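Local structure of flagellar pocket-related cytoskeletal protein (Trypanosoma brucei, 6SJQ) at residues Q9-I14 with K104-A109; F21-P26 with E39-N44; E33-A38 with S62-Y67; V91-P94 with W98-E101. The protein is the flagellar pocket collar component BILBO1, whose N-terminal domain, described here, has a ubiquitin fold with a long structured loop for protein binding. All coordinates share one frame; numbering follows the deposited sequence.

Interaction 1. Residues Q9-I14 with K104-A109; sequences QVAADI and KEIPPA
Gln-9 and Ala-11 on strand 6-14 face a loop that runs past them in the opposite direction, with the CA atoms of Gln-9 and Ala-109 6.4 Å apart and those of Ala-11 and Ile-106 6.9 Å apart. Two small contacts follow from this pairing. The methyl of Ala-11 is met by two branches of Ile-106: CG2 lies 3.8 Å from Ala-11 CB, and CD1 lies 4.0 Å from the same atom. With CG1 of Ile-106 anti to its own carbonyl carbon (chi1 -62°) and the chain extended beyond it (chi2 174°), both carbons are set against that methyl. The strand belongs to the mixed sheet of a ubiquitin fold and lies between strands 17-25 and 87-92. Val-10 and Ala-12 turn to helix 31-49, whereas Ala-11 points toward the loop, which therefore lies across the sheet face remote from the helix. At the other contact Ala-109 CB sits 3.8 Å from Gln-9 OE1. A water joins the same two residues, donating to Gln-9 OE1 at 2.6 Å and accepting from Ala-109 N at 2.7 Å. The amide has further partners: Gln-9 NE2 donates to Tyr-86 O, and Gln-9 OE1 also accepts from Asn-20 ND2. A glycerol, probably from the crystallisation liquor, bonds to Ala-109 O.

Interaction 2. Residues F21-P26 with E39-N44; sequences FELSFP and ETAFSN
Within the helical turn that carries Ala-41 and Phe-42 to Phe-21, Glu-39 O is gripped twice by Ser-43. Ser-43 N reaches this oxygen at 2.9 Å in the regular helical bond, and Ser-43 OG donates to Glu-39 O at 2.8 Å from the opposite face of the carbonyl plane. The contact itself is apolar. The side chains of Phe-21 and Phe-42 run alongside one another, heading opposite ways, and their ring centroids are 5.7 Å apart with the planes at 31°, an oblique pairing. The nearest atoms are Phe-21 CD2 and Phe-42 CE1, at 3.6 Å. Phe-21 has CG anti to its carbonyl carbon (chi1 -67°), an orientation that carries the ring out to the helix, where CD2 also lies 4.0 Å from Ala-41 CB. One strand repeat further on, Leu-23 CD2 comes within 4.3 Å of that same methyl. Strand 21-25 and helix 39-44 approach to 10.4 Å between their axes, with N-to-C directions 142° apart, so the helix runs obliquely back over the edge strand of the ubiquitin-like sheet. Phe-42 additionally meets the ring of Phe-59, whose backbone N is bonded to Ser-43 OG. Glu-39 O and Ser-43 OG are thus engaged within the helix and with the Phe-59 loop, while helix and strand meet here through van der Waals contact of aromatic and aliphatic carbon.

Interaction 3. Residues E33-A38 with S62-Y67; sequences ELTRSA and SKIKMY
Leu-34, Thr-35 and Ile-64 meet without any flat group between them; the ring of Tyr-67, further along the strand, pairs edge-to-face with Trp-74 of the adjoining strand instead. The contact rests on a single methyl, Ile-64 CD1. It meets Leu-34 CD1 tip to tip at 3.8 Å, while Thr-35 OG1 stands 3.5 Å from Ile-64 CD1. The reach of that methyl comes from the extended end of the isoleucine (chi2 179°), directed at segment 33-38, whose nearest CA, that of Thr-35, is 8.5 Å from the CA of Ile-64. Leu-34, with CG anti to its backbone N (chi1 178°), carries its CD1 toward the strand to meet it. The threonine hydroxyl does not depend on this apolar neighbour, being bonded to Ile-31 O one turn earlier in the helix. The area buried is modest, 100 Å² over both sides, but the same side chains pack further: Leu-34 against Phe-25 and Leu-89, and Ile-64 against Val-91 and Leu-77. Leu-34 and Ile-64 thus join a hydrophobic layer shared by several strands, with helix 31-49 laid across one face of the mixed sheet, the beta-grasp arrangement of the ubiquitin fold.

Interaction 4. Residues V91-P94 with W98-E101; sequences VFQP and WHKE
Phe-92, which follows the core-facing Val-91, is the first residue of 91-94 to touch Glu-101. The carboxylate comes to the rim of the ring: Glu-101 OE2 lies 3.5 Å from Phe-92 CD1 and in the ring plane, a position facing the ring hydrogens rather than the pi cloud. The two side chains cross at about a right angle, with ring and carboxylate planes 35° apart, and Glu-101 CG adds a contact of 3.9 Å to Phe-92 CE1. A bend in the glutamate at chi2 (78°) turns the carboxylate back in this way. At Gln-93 the backbone is linked to the same oxygen through two waters. One accepts from Gln-93 N at 2.8 Å and lies 2.6 Å from Glu-101 OE2; the other lies 2.8 Å from Gln-93 O and 2.9 Å from Glu-101 OE2, though with other acceptors nearby the waters cannot serve every one at once. The Gln-93 side chain extends to His-99: Gln-93 NE2 is 3.5 Å from His-99 CD2, and the amide and imidazole planes make 36°. Neither group's main polar partner is the other: Gln-93 OE1 bonds to His-60 N, while His-99 NE2 bonds to His-57 NE2 and His-99 ND1 to Phe-15 N. Pro-94 O then bonds to Asn-96 ND2 as the chain turns back. Strand 87-92 runs between strands 6-14 and 63-68, Val-91 packing on Phe-42 of helix 31-49, while His-99 rests against Ile-14 and Ile-46, bringing the loop to the core at the sheet's end.

Interactions 2 and 3 share helix 31-49, their centres about 10 Å apart, and Phe-25 CZ reaches Leu-34 CD2 at 3.9 Å. Interaction 1 borders interaction 2 within the sheet, through Val-10 N and Phe-21 O at 2.8 Å, and interaction 4 through Ala-11 O and Val-91 N at 2.9 Å. The backbones of interactions 3 and 4 pair likewise, Lys-63 O lying 2.8 Å from Phe-92 N. Val-10 links interactions 2 and 4: its CG2 packs on Leu-23 CD1 at 3.6 Å, and its CG1 on Val-91 CG2 at 3.5 Å. Interactions 1 and 4, centres about 12 Å apart, both hold the segment after strand 87-92, which is probably part of the structured loop for protein binding.

Interaction 1. Residues Q9-I14 with K104-A109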
loop_
_atom_site.group_PDB
_atom_site.type_symbol
_atom_site.label_atom_id
_atom_site.label_comp_id
_atom_site.label_asym_id
_atom_site.label_seq_id
_atom_site.Cartn_x
_atom_site.Cartn_y
_atom_site.Cartn_z
ATOM N N GLN A 9 6.481 4.182 2.878
ATOM C CA GLN A 9 5.856 2.983 3.470
ATOM C C GLN A 9 4.416 2.942 3.016
ATOM O O GLN A 9 3.711 3.946 3.128
ATOM C CB GLN A 9 5.866 3.059 4.996
ATOM C CG GLN A 9 7.239 3.228 5.618
ATOM C CD GLN A 9 7.141 3.401 7.119
ATOM O OE1 GLN A 9 6.935 2.429 7.854
ATOM N NE2 GLN A 9 7.240 4.652 7.584
ATOM N N VAL A 10 3.971 1.813 2.463
ATOM C CA VAL A 10 2.588 1.699 2.002
ATOM C C VAL A 10 1.889 0.529 2.702
ATOM O O VAL A 10 2.352 -0.623 2.642
ATOM C CB VAL A 10 2.530 1.538 0.476
ATOM C CG1 VAL A 10 1.141 1.805 -0.011
ATOM C CG2 VAL A 10 3.488 2.519 -0.184
ATOM N N ALA A 11 0.789 0.836 3.380
ATOM C CA ALA A 11 0.056 -0.168 4.118
ATOM C C ALA A 11 -1.324 -0.409 3.519
ATOM O O ALA A 11 -1.904 0.465 2.861
ATOM C CB ALA A 11 -0.068 0.241 5.600
ATOM N N ALA A 12 -1.834 -1.623 3.741
ATOM C CA ALA A 12 -3.193 -1.982 3.342
ATOM C C ALA A 12 -3.675 -3.172 4.161
ATOM O O ALA A 12 -2.871 -3.872 4.789
ATOM C CB ALA A 12 -3.257 -2.316 1.840
ATOM N N ASP A 13 -4.982 -3.403 4.142
ATOM C CA ASP A 13 -5.517 -4.612 4.756
ATOM C C ASP A 13 -5.694 -5.712 3.727
ATOM O O ASP A 13 -6.491 -5.580 2.802
ATOM C CB ASP A 13 -6.817 -4.317 5.500
ATOM C CG ASP A 13 -6.562 -3.614 6.817
ATOM O OD1 ASP A 13 -5.998 -4.258 7.724
ATOM O OD2 ASP A 13 -6.887 -2.413 6.943
ATOM N N ILE A 14 -4.927 -6.789 3.887
ATOM C CA ILE A 14 -5.002 -7.920 2.959
ATOM C C ILE A 14 -5.398 -9.206 3.705
ATOM O O ILE A 14 -4.671 -9.678 4.582
ATOM C CB ILE A 14 -3.653 -8.137 2.230
ATOM C CG1 ILE A 14 -3.124 -6.820 1.608
ATOM C CG2 ILE A 14 -3.771 -9.262 1.208
ATOM C CD1 ILE A 14 -3.862 -6.311 0.370
ATOM N N LYS A 104 -6.286 -2.804 13.107
ATOM C CA LYS A 104 -5.079 -3.506 13.519
ATOM C C LYS A 104 -3.910 -2.593 13.184
ATOM O O LYS A 104 -3.897 -1.952 12.131
ATOM C CB LYS A 104 -4.938 -4.851 12.800
ATOM C CG LYS A 104 -5.965 -5.884 13.216
ATOM C CD LYS A 104 -5.727 -7.206 12.503
ATOM C CE LYS A 104 -6.906 -8.135 12.700
ATOM N NZ LYS A 104 -6.757 -9.378 11.908
ATOM N N GLU A 105 -2.942 -2.500 14.083
ATOM C CA GLU A 105 -1.861 -1.541 13.891
ATOM C C GLU A 105 -1.017 -1.855 12.656
ATOM O O GLU A 105 -0.871 -3.017 12.244
ATOM C CB GLU A 105 -0.968 -1.472 15.129
ATOM C CG GLU A 105 -0.133 -2.708 15.342
ATOM C CD GLU A 105 0.261 -2.897 16.799
ATOM O OE1 GLU A 105 0.637 -1.898 17.453
ATOM O OE2 GLU A 105 0.194 -4.046 17.291
ATOM N N ILE A 106 -0.467 -0.805 12.066
ATOM C CA ILE A 106 0.432 -0.955 10.942
ATOM C C ILE A 106 1.785 -1.479 11.443
ATOM O O ILE A 106 2.437 -0.850 12.286
ATOM C CB ILE A 106 0.607 0.393 10.208
ATOM C CG1 ILE A 106 -0.734 0.878 9.648
ATOM C CG2 ILE A 106 1.601 0.256 9.062
ATOM C CD1 ILE A 106 -0.663 2.272 9.038
ATOM N N PRO A 107 2.218 -2.636 10.926
ATOM C CA PRO A 107 3.458 -3.277 11.371
ATOM C C PRO A 107 4.667 -2.607 10.750
ATOM O O PRO A 107 4.497 -1.824 9.799
ATOM C CB PRO A 107 3.317 -4.707 10.831
ATOM C CG PRO A 107 2.480 -4.551 9.602
ATOM C CD PRO A 107 1.500 -3.453 9.930
ATOM N N PRO A 108 5.871 -2.886 11.286
ATOM C CA PRO A 108 7.102 -2.388 10.672
ATOM C C PRO A 108 7.174 -2.783 9.200
ATOM O O PRO A 108 6.880 -3.934 8.851
ATOM C CB PRO A 108 8.205 -3.105 11.467
ATOM C CG PRO A 108 7.595 -3.341 12.812
ATOM C CD PRO A 108 6.137 -3.641 12.530
ATOM N N ALA A 109 7.552 -1.834 8.345
ATOM C CA ALA A 109 7.605 -2.066 6.903
ATOM C C ALA A 109 8.582 -3.162 6.500
ATOM O O ALA A 109 9.662 -3.277 7.077
ATOM C CB ALA A 109 7.957 -0.777 6.175
HETATM O O HOH W 1 8.240 0.656 9.264
#

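Interaction 2. Residues F21-P26 with E39-N44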
loop_
_atom_site.group_PDB
_atom_site.type_symbol
_atom_site.label_atom_id
_atom_site.label_comp_id
_atom_site.label_asym_id
_atom_site.label_seq_id
_atom_site.Cartn_x
_atom_site.Cartn_y
_atom_site.Cartn_z
ATOM N N PHE A 21 4.544 -2.245 3.384
ATOM C CA PHE A 21 5.697 -2.418 2.504
ATOM C C PHE A 21 6.535 -1.155 2.329
ATOM O O PHE A 21 6.006 -0.037 2.163
ATOM C CB PHE A 21 5.236 -2.892 1.115
ATOM C CG PHE A 21 4.651 -4.276 1.105
ATOM C CD1 PHE A 21 5.230 -5.296 1.848
ATOM C CD2 PHE A 21 3.529 -4.565 0.331
ATOM C CE1 PHE A 21 4.698 -6.573 1.828
ATOM C CE2 PHE A 21 2.985 -5.833 0.311
ATOM C CZ PHE A 21 3.583 -6.850 1.052
ATOM N N GLU A 22 7.855 -1.339 2.354
ATOM C CA GLU A 22 8.787 -0.259 2.019
ATOM C C GLU A 22 8.981 -0.243 0.511
ATOM O O GLU A 22 9.497 -1.213 -0.058
ATOM C CB GLU A 22 10.121 -0.543 2.712
ATOM C CG GLU A 22 11.122 0.574 2.663
ATOM C CD GLU A 22 12.389 0.181 3.396
ATOM O OE1 GLU A 22 12.392 0.228 4.645
ATOM O OE2 GLU A 22 13.361 -0.214 2.721
ATOM N N LEU A 23 8.544 0.824 -0.161
ATOM C CA LEU A 23 8.723 0.930 -1.610
ATOM C C LEU A 23 9.836 1.926 -1.863
ATOM O O LEU A 23 9.921 2.954 -1.182
ATOM C CB LEU A 23 7.418 1.393 -2.273
ATOM C CG LEU A 23 6.194 0.490 -2.070
ATOM C CD1 LEU A 23 5.064 0.977 -2.974
ATOM C CD2 LEU A 23 6.534 -0.964 -2.404
ATOM N N SER A 24 10.723 1.618 -2.805
ATOM C CA SER A 24 11.882 2.463 -3.103
ATOM C C SER A 24 11.748 3.097 -4.487
ATOM O O SER A 24 11.305 2.441 -5.438
ATOM C CB SER A 24 13.181 1.642 -3.058
ATOM O OG SER A 24 13.443 1.136 -1.760
ATOM N N PHE A 25 12.118 4.372 -4.603
ATOM C CA PHE A 25 12.092 5.065 -5.887
ATOM C C PHE A 25 13.375 5.887 -6.040
ATOM O O PHE A 25 13.994 6.257 -5.042
ATOM C CB PHE A 25 10.883 5.998 -5.980
ATOM C CG PHE A 25 9.563 5.325 -5.704
ATOM C CD1 PHE A 25 9.087 5.208 -4.400
ATOM C CD2 PHE A 25 8.827 4.773 -6.741
ATOM C CE1 PHE A 25 7.878 4.566 -4.132
ATOM C CE2 PHE A 25 7.602 4.135 -6.492
ATOM C CZ PHE A 25 7.125 4.032 -5.182
ATOM N N PRO A 26 13.784 6.180 -7.283
ATOM C CA PRO A 26 14.981 7.019 -7.485
ATOM C C PRO A 26 14.850 8.444 -6.928
ATOM O O PRO A 26 15.852 9.053 -6.560
ATOM C CB PRO A 26 15.117 7.080 -9.012
ATOM C CG PRO A 26 14.456 5.831 -9.496
ATOM C CD PRO A 26 13.295 5.604 -8.551
ATOM N N GLU A 39 -0.040 -0.945 -6.229
ATOM C CA GLU A 39 -0.969 -1.968 -6.723
ATOM C C GLU A 39 -0.245 -3.247 -7.133
ATOM O O GLU A 39 -0.740 -4.360 -6.908
ATOM C CB GLU A 39 -1.845 -1.423 -7.874
ATOM C CG GLU A 39 -2.881 -0.430 -7.405
ATOM C CD GLU A 39 -3.769 0.070 -8.526
ATOM O OE1 GLU A 39 -3.373 -0.028 -9.707
ATOM O OE2 GLU A 39 -4.867 0.578 -8.220
ATOM N N THR A 40 0.938 -3.102 -7.712
ATOM C CA THR A 40 1.726 -4.261 -8.079
ATOM C C THR A 40 2.130 -5.027 -6.816
ATOM O O THR A 40 1.941 -6.248 -6.744
ATOM C CB THR A 40 2.983 -3.861 -8.866
ATOM O OG1 THR A 40 2.575 -3.336 -10.138
ATOM C CG2 THR A 40 3.896 -5.076 -9.077
ATOM N N ALA A 41 2.656 -4.317 -5.817
ATOM C CA ALA A 41 3.125 -4.982 -4.585
ATOM C C ALA A 41 1.983 -5.687 -3.855
ATOM O O ALA A 41 2.121 -6.828 -3.411
ATOM C CB ALA A 41 3.803 -3.982 -3.666
ATOM N N PHE A 42 0.842 -5.017 -3.734
ATOM C CA PHE A 42 -0.283 -5.612 -3.013
ATOM C C PHE A 42 -0.928 -6.745 -3.814
ATOM O O PHE A 42 -1.464 -7.689 -3.225
ATOM C CB PHE A 42 -1.319 -4.535 -2.649
ATOM C CG PHE A 42 -0.850 -3.562 -1.582
ATOM C CD1 PHE A 42 -0.203 -4.004 -0.435
ATOM C CD2 PHE A 42 -1.080 -2.208 -1.727
ATOM C CE1 PHE A 42 0.222 -3.080 0.542
ATOM C CE2 PHE A 42 -0.673 -1.290 -0.756
ATOM C CZ PHE A 42 -0.020 -1.727 0.370
ATOM N N SER A 43 -0.894 -6.647 -5.144
ATOM C CA SER A 43 -1.447 -7.715 -5.983
ATOM C C SER A 43 -0.564 -8.926 -5.818
ATOM O O SER A 43 -1.070 -10.052 -5.738
ATOM C CB SER A 43 -1.541 -7.329 -7.455
ATOM O OG SER A 43 -2.548 -6.350 -7.669
ATOM N N ASN A 44 0.748 -8.703 -5.736
ATOM C CA ASN A 44 1.676 -9.808 -5.484
ATOM C C ASN A 44 1.443 -10.443 -4.128
ATOM O O ASN A 44 1.495 -11.670 -4.002
ATOM C CB ASN A 44 3.132 -9.379 -5.633
ATOM C CG ASN A 44 3.517 -9.166 -7.084
ATOM O OD1 ASN A 44 2.819 -9.640 -7.995
ATOM N ND2 ASN A 44 4.625 -8.452 -7.313
#

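Interaction 3. Residues E33-A38 with S62-Y67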
loop_
_atom_site.group_PDB
_atom_site.type_symbol
_atom_site.label_atom_id
_atom_site.label_comp_id
_atom_site.label_asym_id
_atom_site.label_seq_id
_atom_site.Cartn_x
_atom_site.Cartn_y
_atom_site.Cartn_z
ATOM N N GLU A 33 2.808 6.988 -10.383
ATOM C CA GLU A 33 3.931 6.064 -10.247
ATOM C C GLU A 33 3.826 5.265 -8.941
ATOM O O GLU A 33 3.976 4.033 -8.935
ATOM C CB GLU A 33 5.235 6.867 -10.269
ATOM C CG GLU A 33 6.519 6.057 -10.052
ATOM C CD GLU A 33 7.737 6.963 -9.973
ATOM O OE1 GLU A 33 7.541 8.198 -10.054
ATOM O OE2 GLU A 33 8.885 6.469 -9.811
ATOM N N LEU A 34 3.569 5.982 -7.852
ATOM C CA LEU A 34 3.369 5.389 -6.527
ATOM C C LEU A 34 2.203 4.405 -6.569
ATOM O O LEU A 34 2.298 3.282 -6.052
ATOM C CB LEU A 34 3.119 6.513 -5.493
ATOM C CG LEU A 34 2.837 6.188 -4.017
ATOM C CD1 LEU A 34 1.395 5.797 -3.749
ATOM C CD2 LEU A 34 3.788 5.105 -3.548
ATOM N N THR A 35 1.110 4.809 -7.208
ATOM C CA THR A 35 -0.090 3.979 -7.223
ATOM C C THR A 35 0.172 2.670 -7.970
ATOM O O THR A 35 -0.226 1.581 -7.513
ATOM C CB THR A 35 -1.279 4.709 -7.869
ATOM O OG1 THR A 35 -1.590 5.873 -7.109
ATOM C CG2 THR A 35 -2.510 3.809 -7.862
ATOM N N ARG A 36 0.864 2.767 -9.108
ATOM C CA ARG A 36 1.189 1.581 -9.894
ATOM C C ARG A 36 2.108 0.643 -9.108
ATOM O O ARG A 36 1.912 -0.587 -9.120
ATOM C CB ARG A 36 1.839 1.959 -11.224
ATOM C CG ARG A 36 2.064 0.741 -12.116
ATOM C CD ARG A 36 2.968 1.041 -13.305
ATOM N NE ARG A 36 4.260 0.367 -13.182
ATOM C CZ ARG A 36 5.124 0.220 -14.181
ATOM N NH1 ARG A 36 4.838 0.700 -15.385
ATOM N NH2 ARG A 36 6.276 -0.407 -13.979
ATOM N N SER A 37 3.096 1.219 -8.421
ATOM C CA SER A 37 4.031 0.442 -7.606
ATOM C C SER A 37 3.301 -0.256 -6.461
ATOM O O SER A 37 3.515 -1.440 -6.200
ATOM C CB SER A 37 5.132 1.340 -7.045
ATOM O OG SER A 37 6.096 0.567 -6.347
ATOM N N ALA A 38 2.426 0.481 -5.781
ATOM C CA ALA A 38 1.640 -0.077 -4.679
ATOM C C ALA A 38 0.669 -1.170 -5.132
ATOM O O ALA A 38 0.570 -2.206 -4.495
ATOM C CB ALA A 38 0.886 1.025 -3.962
ATOM N N SER A 62 -8.446 2.700 -4.328
ATOM C CA SER A 62 -9.596 3.602 -4.470
ATOM C C SER A 62 -9.371 4.978 -3.839
ATOM O O SER A 62 -9.937 5.974 -4.292
ATOM C CB SER A 62 -10.868 2.975 -3.893
ATOM O OG SER A 62 -10.720 2.655 -2.519
ATOM N N LYS A 63 -8.580 5.015 -2.768
ATOM C CA LYS A 63 -8.201 6.249 -2.073
ATOM C C LYS A 63 -6.884 5.976 -1.375
ATOM O O LYS A 63 -6.700 4.898 -0.804
ATOM C CB LYS A 63 -9.208 6.657 -0.998
ATOM C CG LYS A 63 -8.733 7.900 -0.214
ATOM C CD LYS A 63 -9.641 8.280 0.944
ATOM C CE LYS A 63 -10.996 8.785 0.460
ATOM N NZ LYS A 63 -10.923 10.118 -0.215
ATOM N N ILE A 64 -5.972 6.941 -1.422
ATOM C CA ILE A 64 -4.717 6.818 -0.704
ATOM C C ILE A 64 -4.683 7.942 0.313
ATOM O O ILE A 64 -4.937 9.098 -0.035
ATOM C CB ILE A 64 -3.507 6.944 -1.652
ATOM C CG1 ILE A 64 -3.510 5.779 -2.658
ATOM C CG2 ILE A 64 -2.212 6.903 -0.863
ATOM C CD1 ILE A 64 -2.358 5.824 -3.655
ATOM N N LYS A 65 -4.398 7.603 1.567
ATOM C CA LYS A 65 -4.134 8.626 2.579
ATOM C C LYS A 65 -2.688 8.592 3.049
ATOM O O LYS A 65 -2.042 7.550 3.020
ATOM C CB LYS A 65 -5.052 8.424 3.781
ATOM C CG LYS A 65 -6.521 8.638 3.464
ATOM C CD LYS A 65 -7.322 8.725 4.737
ATOM C CE LYS A 65 -8.791 8.899 4.438
ATOM N NZ LYS A 65 -9.526 9.022 5.730
ATOM N N MET A 66 -2.192 9.741 3.508
ATOM C CA MET A 66 -0.852 9.854 4.064
ATOM C C MET A 66 -0.992 10.307 5.505
ATOM O O MET A 66 -1.819 11.170 5.809
ATOM C CB MET A 66 -0.056 10.926 3.293
ATOM C CG MET A 66 1.407 11.148 3.805
ATOM S SD MET A 66 2.328 12.489 2.918
ATOM C CE MET A 66 1.485 13.914 3.567
ATOM N N TYR A 67 -0.206 9.735 6.408
ATOM C CA TYR A 67 -0.208 10.295 7.752
ATOM C C TYR A 67 0.740 11.487 7.745
ATOM O O TYR A 67 1.955 11.333 7.535
ATOM C CB TYR A 67 0.190 9.271 8.808
ATOM C CG TYR A 67 0.156 9.902 10.172
ATOM C CD1 TYR A 67 -1.056 10.124 10.809
ATOM C CD2 TYR A 67 1.319 10.319 10.796
ATOM C CE1 TYR A 67 -1.109 10.730 12.032
ATOM C CE2 TYR A 67 1.281 10.916 12.036
ATOM C CZ TYR A 67 0.054 11.116 12.642
ATOM O OH TYR A 67 -0.035 11.719 13.871
#

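Interaction 4. Residues V91-P94 with W98-E101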
loop_
_atom_site.group_PDB
_atom_site.type_symbol
_atom_site.label_atom_id
_atom_site.label_comp_id
_atom_site.label_asym_id
_atom_site.label_seq_id
_atom_site.Cartn_x
_atom_site.Cartn_y
_atom_site.Cartn_z
ATOM N N VAL A 91 -3.630 2.520 1.821
ATOM C CA VAL A 91 -4.356 2.473 0.556
ATOM C C VAL A 91 -5.650 1.679 0.714
ATOM O O VAL A 91 -5.624 0.514 1.150
ATOM C CB VAL A 91 -3.487 1.852 -0.551
ATOM C CG1 VAL A 91 -4.215 1.938 -1.901
ATOM C CG2 VAL A 91 -2.168 2.568 -0.631
ATOM N N PHE A 92 -6.783 2.315 0.385
ATOM C CA PHE A 92 -8.075 1.637 0.415
ATOM C C PHE A 92 -8.347 0.965 -0.926
ATOM O O PHE A 92 -7.732 1.314 -1.955
ATOM C CB PHE A 92 -9.214 2.638 0.675
ATOM C CG PHE A 92 -9.200 3.238 2.059
ATOM C CD1 PHE A 92 -10.012 2.725 3.056
ATOM C CD2 PHE A 92 -8.374 4.321 2.359
ATOM C CE1 PHE A 92 -10.004 3.267 4.329
ATOM C CE2 PHE A 92 -8.365 4.870 3.634
ATOM C CZ PHE A 92 -9.174 4.342 4.616
ATOM N N GLN A 93 -9.268 0.004 -0.897
ATOM C CA GLN A 93 -9.856 -0.569 -2.117
ATOM C C GLN A 93 -11.363 -0.316 -2.151
ATOM O O GLN A 93 -11.975 -0.055 -1.110
ATOM C CB GLN A 93 -9.649 -2.080 -2.150
ATOM C CG GLN A 93 -8.201 -2.553 -2.153
ATOM C CD GLN A 93 -8.099 -4.041 -2.467
ATOM O OE1 GLN A 93 -8.139 -4.449 -3.639
ATOM N NE2 GLN A 93 -7.969 -4.863 -1.423
ATOM N N PRO A 94 -11.982 -0.415 -3.343
ATOM C CA PRO A 94 -13.452 -0.341 -3.348
ATOM C C PRO A 94 -13.985 -1.530 -2.569
ATOM O O PRO A 94 -13.263 -2.513 -2.435
ATOM C CB PRO A 94 -13.810 -0.509 -4.832
ATOM C CG PRO A 94 -12.566 -0.141 -5.585
ATOM C CD PRO A 94 -11.422 -0.554 -4.699
ATOM N N TRP A 98 -13.234 -9.885 0.174
ATOM C CA TRP A 98 -12.116 -10.549 0.834
ATOM C C TRP A 98 -11.296 -9.659 1.723
ATOM O O TRP A 98 -10.653 -10.150 2.646
ATOM C CB TRP A 98 -11.207 -11.208 -0.208
ATOM C CG TRP A 98 -11.974 -12.084 -1.113
ATOM C CD1 TRP A 98 -12.601 -13.252 -0.783
ATOM C CD2 TRP A 98 -12.228 -11.867 -2.498
ATOM N NE1 TRP A 98 -13.222 -13.776 -1.883
ATOM C CE2 TRP A 98 -13.010 -12.943 -2.956
ATOM C CE3 TRP A 98 -11.872 -10.862 -3.404
ATOM C CZ2 TRP A 98 -13.434 -13.053 -4.277
ATOM C CZ3 TRP A 98 -12.292 -10.969 -4.712
ATOM C CH2 TRP A 98 -13.066 -12.056 -5.139
ATOM N N HIS A 99 -11.314 -8.357 1.452
ATOM C CA HIS A 99 -10.424 -7.436 2.144
ATOM C C HIS A 99 -11.203 -6.312 2.789
ATOM O O HIS A 99 -11.770 -5.464 2.097
ATOM C CB HIS A 99 -9.388 -6.867 1.168
ATOM C CG HIS A 99 -8.725 -7.922 0.335
ATOM N ND1 HIS A 99 -7.819 -8.814 0.855
ATOM C CD2 HIS A 99 -8.879 -8.250 -0.971
ATOM C CE1 HIS A 99 -7.430 -9.651 -0.098
ATOM N NE2 HIS A 99 -8.049 -9.322 -1.212
ATOM N N LYS A 100 -11.236 -6.310 4.116
ATOM C CA LYS A 100 -11.951 -5.266 4.830
ATOM C C LYS A 100 -11.032 -4.533 5.791
ATOM O O LYS A 100 -10.027 -5.084 6.263
ATOM C CB LYS A 100 -13.194 -5.817 5.544
ATOM C CG LYS A 100 -13.063 -7.234 6.081
ATOM C CD LYS A 100 -13.648 -8.255 5.111
ATOM C CE LYS A 100 -13.790 -9.630 5.780
ATOM N NZ LYS A 100 -14.056 -10.737 4.806
ATOM N N GLU A 101 -11.374 -3.276 6.047
ATOM C CA GLU A 101 -10.580 -2.420 6.902
ATOM C C GLU A 101 -10.562 -2.943 8.327
ATOM O O GLU A 101 -11.531 -3.548 8.796
ATOM C CB GLU A 101 -11.116 -0.986 6.866
ATOM C CG GLU A 101 -10.955 -0.292 5.514
ATOM C CD GLU A 101 -11.991 -0.733 4.484
ATOM O OE1 GLU A 101 -12.819 -1.619 4.796
ATOM O OE2 GLU A 101 -11.976 -0.193 3.355
HETATM O O HOH W 2 -10.210 -0.822 1.625
HETATM O O HOH W 3 -13.068 -1.550 1.015
#